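Long-range contacts in Two-component response regulator (Geobacillus stearothermophilus, PDB 6SWI), which probably binds DNA through paired helix-turn-helix motifs as the C-terminal, AraC-type domain of AraT, a response regulator of the arabinan utilization system: residues H17-S21 against E79-D84; M60-A64 against A92-M97. All coordinates share one frame; numbering follows the deposited sequence.

Contact 1: H17-S21 against E79-D84; sequences HFSQS and ERVGYD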
ATOM      1  N   HIS A  17      -1.784   9.135  -3.691  1.00 11.91           N
ATOM      2  CA  HIS A  17      -1.392   8.737  -5.038  1.00 11.83           C
ATOM      3  C   HIS A  17      -0.686   7.396  -5.114  1.00 10.65           C
ATOM      4  O   HIS A  17      -0.127   7.065  -6.163  1.00 10.76           O
ATOM      5  CB  HIS A  17      -0.574   9.841  -5.708  1.00 11.97           C
ATOM      6  CG  HIS A  17      -1.393  11.040  -6.023  1.00 14.32           C
ATOM      7  ND1 HIS A  17      -1.234  12.256  -5.395  1.00 15.16           N
ATOM      8  CD2 HIS A  17      -2.441  11.182  -6.866  1.00 15.33           C
ATOM      9  CE1 HIS A  17      -2.131  13.103  -5.865  1.00 14.78           C
ATOM     10  NE2 HIS A  17      -2.873  12.478  -6.760  1.00 18.10           N
ATOM     11  N   PHE A  18      -0.727   6.594  -4.054  1.00 11.14           N
ATOM     12  CA  PHE A  18      -0.040   5.309  -4.087  1.00 10.89           C
ATOM     13  C   PHE A  18      -0.557   4.400  -5.198  1.00 10.19           C
ATOM     14  O   PHE A  18       0.155   3.475  -5.597  1.00 10.47           O
ATOM     15  CB  PHE A  18      -0.196   4.621  -2.735  1.00 12.08           C
ATOM     16  CG  PHE A  18      -1.606   4.248  -2.431  1.00 12.94           C
ATOM     17  CD1 PHE A  18      -2.139   3.047  -2.884  1.00 13.79           C
ATOM     18  CD2 PHE A  18      -2.419   5.106  -1.726  1.00 14.83           C
ATOM     19  CE1 PHE A  18      -3.443   2.717  -2.631  1.00 15.56           C
ATOM     20  CE2 PHE A  18      -3.720   4.775  -1.466  1.00 16.05           C
ATOM     21  CZ  PHE A  18      -4.236   3.584  -1.910  1.00 16.23           C
ATOM     22  N   SER A  19      -1.781   4.627  -5.690  1.00 10.66           N
ATOM     23  CA  SER A  19      -2.317   3.798  -6.765  1.00 10.33           C
ATOM     24  C   SER A  19      -1.595   4.012  -8.086  1.00 11.16           C
ATOM     25  O   SER A  19      -1.810   3.233  -9.022  1.00 12.53           O
ATOM     26  CB  SER A  19      -3.813   4.063  -6.964  1.00 12.35           C
ATOM     27  OG  SER A  19      -4.030   5.386  -7.414  1.00 13.69           O
ATOM     28  N   GLN A  20      -0.742   5.030  -8.181  1.00 10.96           N
ATOM     29  CA  GLN A  20      -0.090   5.401  -9.431  1.00 12.36           C
ATOM     30  C   GLN A  20       1.234   4.658  -9.569  1.00 11.70           C
ATOM     31  O   GLN A  20       2.143   4.830  -8.749  1.00 11.52           O
ATOM     32  CB  GLN A  20       0.138   6.910  -9.482  1.00 14.42           C
ATOM     33  CG  GLN A  20      -1.142   7.699  -9.394  1.00 18.55           C
ATOM     34  CD  GLN A  20      -2.133   7.271 -10.455  1.00 23.28           C
ATOM     35  OE1 GLN A  20      -1.852   7.361 -11.651  1.00 25.13           O
ATOM     36  NE2 GLN A  20      -3.291   6.776 -10.026  1.00 26.17           N
ATOM     37  N   SER A  21       1.334   3.822 -10.604  1.00 12.64           N
ATOM     38  CA  SER A  21       2.509   2.975 -10.721  1.00 12.59           C
ATOM     39  C   SER A  21       3.757   3.754 -11.109  1.00 14.41           C
ATOM     40  O   SER A  21       4.849   3.187 -11.047  1.00 17.49           O
ATOM     41  CB  SER A  21       2.282   1.836 -11.712  1.00 14.34           C
ATOM     42  OG  SER A  21       1.906   2.353 -12.971  1.00 16.03           O
ATOM     43  N   GLU A  79      -3.381  -3.560  -9.659  1.00  6.77           N
ATOM     44  CA  GLU A  79      -3.393  -2.297 -10.386  1.00  6.78           C
ATOM     45  C   GLU A  79      -3.827  -1.148  -9.489  1.00  6.72           C
ATOM     46  O   GLU A  79      -3.290  -0.037  -9.588  1.00  7.64           O
ATOM     47  CB  GLU A  79      -4.314  -2.417 -11.597  1.00  8.02           C
ATOM     48  CG  GLU A  79      -4.271  -1.204 -12.526  1.00  8.88           C
ATOM     49  CD  GLU A  79      -5.144  -0.028 -12.082  1.00  9.39           C
ATOM     50  OE1 GLU A  79      -6.180  -0.248 -11.418  1.00  9.49           O
ATOM     51  OE2 GLU A  79      -4.789   1.129 -12.417  1.00 10.33           O
ATOM     52  N   ARG A  80      -4.788  -1.398  -8.604  1.00  7.15           N
ATOM     53  CA  ARG A  80      -5.321  -0.366  -7.729  1.00  7.82           C
ATOM     54  C   ARG A  80      -4.317   0.081  -6.687  1.00  7.29           C
ATOM     55  O   ARG A  80      -4.506   1.139  -6.081  1.00  9.74           O
ATOM     56  CB  ARG A  80      -6.577  -0.876  -7.035  1.00  8.38           C
ATOM     57  CG  ARG A  80      -7.761  -0.972  -7.959  1.00  8.94           C
ATOM     58  CD  ARG A  80      -8.838  -1.781  -7.325  1.00 10.43           C
ATOM     59  NE  ARG A  80     -10.038  -1.869  -8.143  1.00  9.98           N
ATOM     60  CZ  ARG A  80     -11.227  -1.401  -7.781  1.00  9.60           C
ATOM     61  NH1 ARG A  80     -11.386  -0.754  -6.628  1.00 10.40           N
ATOM     62  NH2 ARG A  80     -12.258  -1.591  -8.586  1.00 10.11           N
ATOM     63  N   VAL A  81      -3.261  -0.691  -6.458  1.00  6.96           N
ATOM     64  CA  VAL A  81      -2.233  -0.304  -5.506  1.00  7.68           C
ATOM     65  C   VAL A  81      -0.889  -0.047  -6.187  1.00  7.47           C
ATOM     66  O   VAL A  81       0.156  -0.110  -5.541  1.00  8.85           O
ATOM     67  CB  VAL A  81      -2.144  -1.251  -4.292  1.00  8.46           C
ATOM     68  CG1 VAL A  81      -3.507  -1.397  -3.649  1.00  9.11           C
ATOM     69  CG2 VAL A  81      -1.583  -2.624  -4.652  1.00  8.64           C
ATOM     70  N   GLY A  82      -0.901   0.273  -7.479  1.00  7.65           N
ATOM     71  CA  GLY A  82       0.279   0.804  -8.126  1.00  8.62           C
ATOM     72  C   GLY A  82       1.194  -0.216  -8.755  1.00  9.55           C
ATOM     73  O   GLY A  82       2.355   0.108  -9.024  1.00 12.80           O
ATOM     74  N   TYR A  83       0.712  -1.429  -9.013  1.00  9.22           N
ATOM     75  CA  TYR A  83       1.469  -2.454  -9.719  1.00 11.16           C
ATOM     76  C   TYR A  83       0.784  -2.730 -11.047  1.00 13.89           C
ATOM     77  O   TYR A  83      -0.395  -3.104 -11.074  1.00 18.48           O
ATOM     78  CB  TYR A  83       1.534  -3.736  -8.892  1.00 10.60           C
ATOM     79  CG  TYR A  83       2.426  -3.589  -7.690  1.00  9.22           C
ATOM     80  CD1 TYR A  83       1.972  -2.969  -6.536  1.00 12.01           C
ATOM     81  CD2 TYR A  83       3.730  -4.048  -7.713  1.00 10.94           C
ATOM     82  CE1 TYR A  83       2.793  -2.813  -5.443  1.00 13.63           C
ATOM     83  CE2 TYR A  83       4.563  -3.894  -6.623  1.00 12.92           C
ATOM     84  CZ  TYR A  83       4.085  -3.274  -5.486  1.00 14.64           C
ATOM     85  OH  TYR A  83       4.894  -3.113  -4.386  1.00 18.71           O
ATOM     86  N   ASP A  84       1.553  -2.569 -12.131  0.55 16.11           N
ATOM     87  CA  ASP A  84       1.096  -2.796 -13.496  0.55 16.80           C
ATOM     88  C   ASP A  84       0.830  -4.270 -13.776  0.55 15.58           C
ATOM     89  O   ASP A  84       0.091  -4.590 -14.714  0.55 15.73           O
ATOM     90  CB  ASP A  84       2.151  -2.273 -14.485  0.55 18.39           C
ATOM     91  CG  ASP A  84       2.394  -0.771 -14.363  0.55 19.18           C
ATOM     92  OD1 ASP A  84       1.426  -0.021 -14.139  0.55 18.43           O
ATOM     93  OD2 ASP A  84       3.559  -0.333 -14.505  0.55 21.44           O
TER
HETATM   94  O   HOH W   1      -4.457   2.864 -10.267  1.00 21.27           O
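E79 and S19 meet chiefly through water 1, which lies 2.9 Å from S19 O and 2.8 Å from E79 OE2. A long acidic chain suits this exposed helix turn, folding back towards the loop. R80 contributes its backbone: its O sits 3.1 Å from S19 CB, a tight approach that a small serine permits. With OG set between the backbone N and carbonyl carbon (chi1 65°), S19 turns its hydroxyl to accept a bond from Q20 NE2 and presents CB to the helix end. V81, buried and branched, places CG1 4.2 Å from F18 CE1, at the edge of the ring; F18 continues onto L55, I58 and K62 of helix 51-69, and its carbonyl is bonded by R59. G82 is the C-prime residue of a Schellman motif (G82 N to E79 O, Y83 N to the carbonyl five residues back) that closes helix 74-80, the first helix of what is probably the second helix-turn-helix. Its positive phi of 91° comes easily to glycine, and the bare CA lets the loop settle on it, with G82 CA 3.3 Å from S19 O in a CA-H...O contact. G82 O receives S21 CA at 3.3 Å. At exposed D84, a short acid facing a short hydroxyl donor, OD1 accepts S21 OG (2.7 Å) on its syn side, 22° out of the carboxylate plane; as D84 is modelled in two conformers, the bond may not always be made.

Contact 2: M60-A64 against A92-M97; sequences MEKAA and AFKKAM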
ATOM      1  N   MET A  60       0.474  -2.149   0.334  1.00  8.51           N
ATOM      2  CA  MET A  60       0.116  -3.496   0.764  1.00  9.59           C
ATOM      3  C   MET A  60      -1.020  -3.466   1.775  1.00 10.52           C
ATOM      4  O   MET A  60      -1.873  -4.365   1.784  1.00 11.80           O
ATOM      5  CB  MET A  60       1.353  -4.216   1.308  1.00 11.01           C
ATOM      6  CG  MET A  60       2.454  -4.439   0.258  1.00 12.32           C
ATOM      7  SD  MET A  60       1.908  -5.384  -1.194  1.00 14.79           S
ATOM      8  CE  MET A  60       1.798  -4.116  -2.440  1.00 16.25           C
ATOM      9  N   GLU A  61      -1.070  -2.434   2.617  1.00 10.77           N
ATOM     10  CA  GLU A  61      -2.198  -2.331   3.532  1.00 12.46           C
ATOM     11  C   GLU A  61      -3.503  -2.030   2.794  1.00 10.55           C
ATOM     12  O   GLU A  61      -4.556  -2.569   3.152  1.00 11.32           O
ATOM     13  CB  GLU A  61      -1.895  -1.349   4.658  1.00 16.82           C
ATOM     14  CG  GLU A  61      -0.666  -1.778   5.470  1.00 23.74           C
ATOM     15  CD  GLU A  61      -0.996  -2.708   6.633  1.00 32.73           C
ATOM     16  OE1 GLU A  61      -1.744  -3.690   6.425  1.00 36.89           O
ATOM     17  OE2 GLU A  61      -0.482  -2.473   7.748  1.00 36.37           O
ATOM     18  N   LYS A  62      -3.457  -1.206   1.741  1.00  9.35           N
ATOM     19  CA  LYS A  62      -4.655  -1.011   0.923  1.00  8.68           C
ATOM     20  C   LYS A  62      -5.049  -2.303   0.223  1.00  7.77           C
ATOM     21  O   LYS A  62      -6.237  -2.637   0.129  1.00  8.32           O
ATOM     22  CB  LYS A  62      -4.438   0.091  -0.111  1.00  9.70           C
ATOM     23  CG  LYS A  62      -5.651   0.336  -0.989  1.00 11.44           C
ATOM     24  CD  LYS A  62      -6.807   0.855  -0.154  1.00 14.56           C
ATOM     25  CE  LYS A  62      -7.968   1.242  -1.018  1.00 15.73           C
ATOM     26  NZ  LYS A  62      -9.035   1.917  -0.224  1.00 17.72           N
ATOM     27  N   ALA A  63      -4.059  -3.044  -0.275  1.00  7.13           N
ATOM     28  CA  ALA A  63      -4.358  -4.313  -0.928  1.00  8.06           C
ATOM     29  C   ALA A  63      -5.023  -5.275   0.040  1.00  7.80           C
ATOM     30  O   ALA A  63      -5.975  -5.972  -0.322  1.00  7.51           O
ATOM     31  CB  ALA A  63      -3.079  -4.934  -1.484  1.00  9.60           C
ATOM     32  N   ALA A  64      -4.517  -5.348   1.269  1.00  8.37           N
ATOM     33  CA  ALA A  64      -5.126  -6.212   2.269  1.00 10.00           C
ATOM     34  C   ALA A  64      -6.575  -5.820   2.508  1.00  9.17           C
ATOM     35  O   ALA A  64      -7.455  -6.684   2.607  1.00  9.65           O
ATOM     36  CB  ALA A  64      -4.316  -6.140   3.557  1.00 11.89           C
ATOM     37  N   ALA A  92       5.722  -8.727  -3.804  1.00  7.65           N
ATOM     38  CA  ALA A  92       5.759  -7.661  -2.811  1.00  7.90           C
ATOM     39  C   ALA A  92       4.813  -7.960  -1.659  1.00  7.67           C
ATOM     40  O   ALA A  92       5.151  -7.723  -0.491  1.00  8.15           O
ATOM     41  CB  ALA A  92       5.400  -6.336  -3.472  1.00  9.80           C
ATOM     42  N   PHE A  93       3.634  -8.504  -1.968  1.00  7.04           N
ATOM     43  CA  PHE A  93       2.666  -8.795  -0.926  1.00  6.85           C
ATOM     44  C   PHE A  93       3.167  -9.904  -0.010  1.00  6.83           C
ATOM     45  O   PHE A  93       3.046  -9.807   1.217  1.00  7.35           O
ATOM     46  CB  PHE A  93       1.324  -9.147  -1.575  1.00  7.51           C
ATOM     47  CG  PHE A  93       0.185  -9.267  -0.601  1.00  6.71           C
ATOM     48  CD1 PHE A  93      -0.038 -10.450   0.082  1.00  8.28           C
ATOM     49  CD2 PHE A  93      -0.669  -8.199  -0.377  1.00  7.28           C
ATOM     50  CE1 PHE A  93      -1.087 -10.568   0.957  1.00  8.02           C
ATOM     51  CE2 PHE A  93      -1.725  -8.312   0.502  1.00  8.07           C
ATOM     52  CZ  PHE A  93      -1.934  -9.504   1.170  1.00  8.12           C
ATOM     53  N   LYS A  94       3.737 -10.963  -0.582  1.00  7.36           N
ATOM     54  CA  LYS A  94       4.263 -12.043   0.245  1.00  7.74           C
ATOM     55  C   LYS A  94       5.325 -11.540   1.213  1.00  7.93           C
ATOM     56  O   LYS A  94       5.324 -11.910   2.388  1.00  8.65           O
ATOM     57  CB  LYS A  94       4.829 -13.144  -0.645  1.00  8.06           C
ATOM     58  CG  LYS A  94       3.744 -13.943  -1.346  1.00  8.02           C
ATOM     59  CD  LYS A  94       4.330 -14.821  -2.420  1.00  9.46           C
ATOM     60  CE  LYS A  94       3.243 -15.570  -3.178  1.00  9.96           C
ATOM     61  NZ  LYS A  94       3.849 -16.522  -4.146  1.00 10.64           N
ATOM     62  N   LYS A  95       6.238 -10.698   0.734  1.00  7.93           N
ATOM     63  CA  LYS A  95       7.305 -10.197   1.594  0.55  9.16           C
ATOM     64  C   LYS A  95       6.765  -9.297   2.689  1.00  8.83           C
ATOM     65  O   LYS A  95       7.228  -9.358   3.834  1.00 10.15           O
ATOM     66  CB  LYS A  95       8.295  -9.392   0.769  0.55 10.89           C
ATOM     67  CG  LYS A  95       9.114 -10.185  -0.185  0.55 14.97           C
ATOM     68  CD  LYS A  95      10.188  -9.291  -0.742  0.55 18.52           C
ATOM     69  CE  LYS A  95      10.757  -9.851  -2.017  0.55 21.73           C
ATOM     70  NZ  LYS A  95      11.261  -8.758  -2.886  0.55 22.06           N
ATOM     71  N   ALA A  96       5.799  -8.440   2.352  1.00  8.04           N
ATOM     72  CA  ALA A  96       5.290  -7.460   3.300  1.00  8.25           C
ATOM     73  C   ALA A  96       4.312  -8.060   4.289  1.00  8.46           C
ATOM     74  O   ALA A  96       4.232  -7.590   5.428  1.00  9.39           O
ATOM     75  CB  ALA A  96       4.594  -6.333   2.543  1.00  9.90           C
ATOM     76  N   MET A  97       3.536  -9.054   3.860  1.00  8.06           N
ATOM     77  CA  MET A  97       2.446  -9.594   4.647  1.00  8.99           C
ATOM     78  C   MET A  97       2.732 -10.975   5.205  1.00  8.91           C
ATOM     79  O   MET A  97       2.028 -11.407   6.124  1.00 10.43           O
ATOM     80  CB  MET A  97       1.152  -9.631   3.817  1.00  9.40           C
ATOM     81  CG  MET A  97       0.863  -8.334   3.080  1.00  9.97           C
ATOM     82  SD  MET A  97       0.600  -6.931   4.179  1.00 11.23           S
ATOM     83  CE  MET A  97      -0.907  -7.444   4.996  1.00 14.75           C
TER
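M60 fits as a knob into the hole formed by A92, F93, A96 and M97, at the place where the segments of two helices cross at -96° with their axes 10.6 Å apart. Turns at chi1 and chi2 (-58°) bring its sulfur against the other backbone, with M60 SD 3.5 Å from F93 CA. The flexible, unbranched methionine can mould itself to this hole, whose alanines keep the wall low: M60 CG rests 3.7 Å from A96 CB. The same sulfur makes a Met-aromatic contact, 5.1 Å from the centroid of the F93 ring and oblique to it. F93 swings across to helix 51-69 with CG anti to its own backbone N (chi1 -171°), so that CE2 at the ring edge comes 4.1 Å from A63 CB. Short alanine side chains at 63 and 64 allow the ring this close to the helix, while M97 CG covers one of its faces and M97 CE lies 3.9 Å from A64 CB. Toward E61 the contact thins out to the solvent side: the chain of this exposed acid crosses that of M97 at a slant, and E61 OE1 only approaches M97 CE, at 4.1 Å, in van der Waals contact. A96, though its methyl meets M60, also stands exposed at this rim. F89 of helix 86-97 adds to M60 and A63, Y83 covers M60 and A92 from the preceding loop, and Y104 of helix 101-108 meets F93 edge-to-face while also touching A64 and M97.

Along the chain the segments alternate, 17-21, 60-64, 79-84 and 92-97, so the two contacts cross along the chain; their centres lie about 13 Å apart. Helix 51-69 carries one side of contact 2 and is also touched by F18 and Y83 of contact 1. Contact 2 packs helix 86-97 across it, and contact 1 brings the loop after helix 5-17 to the end of helix 74-80. The two touch directly: V81 CG1 is 3.8 Å from A63 N, and F18 CE1 is 3.6 Å from K62 CG. In an AraC-type domain helix 51-69 would be the linker between two helix-turn-helix motifs; contact 2 would then tie the second recognition helix, 86-97, to that linker, and contact 1 would lie where the first helix of the same motif ends.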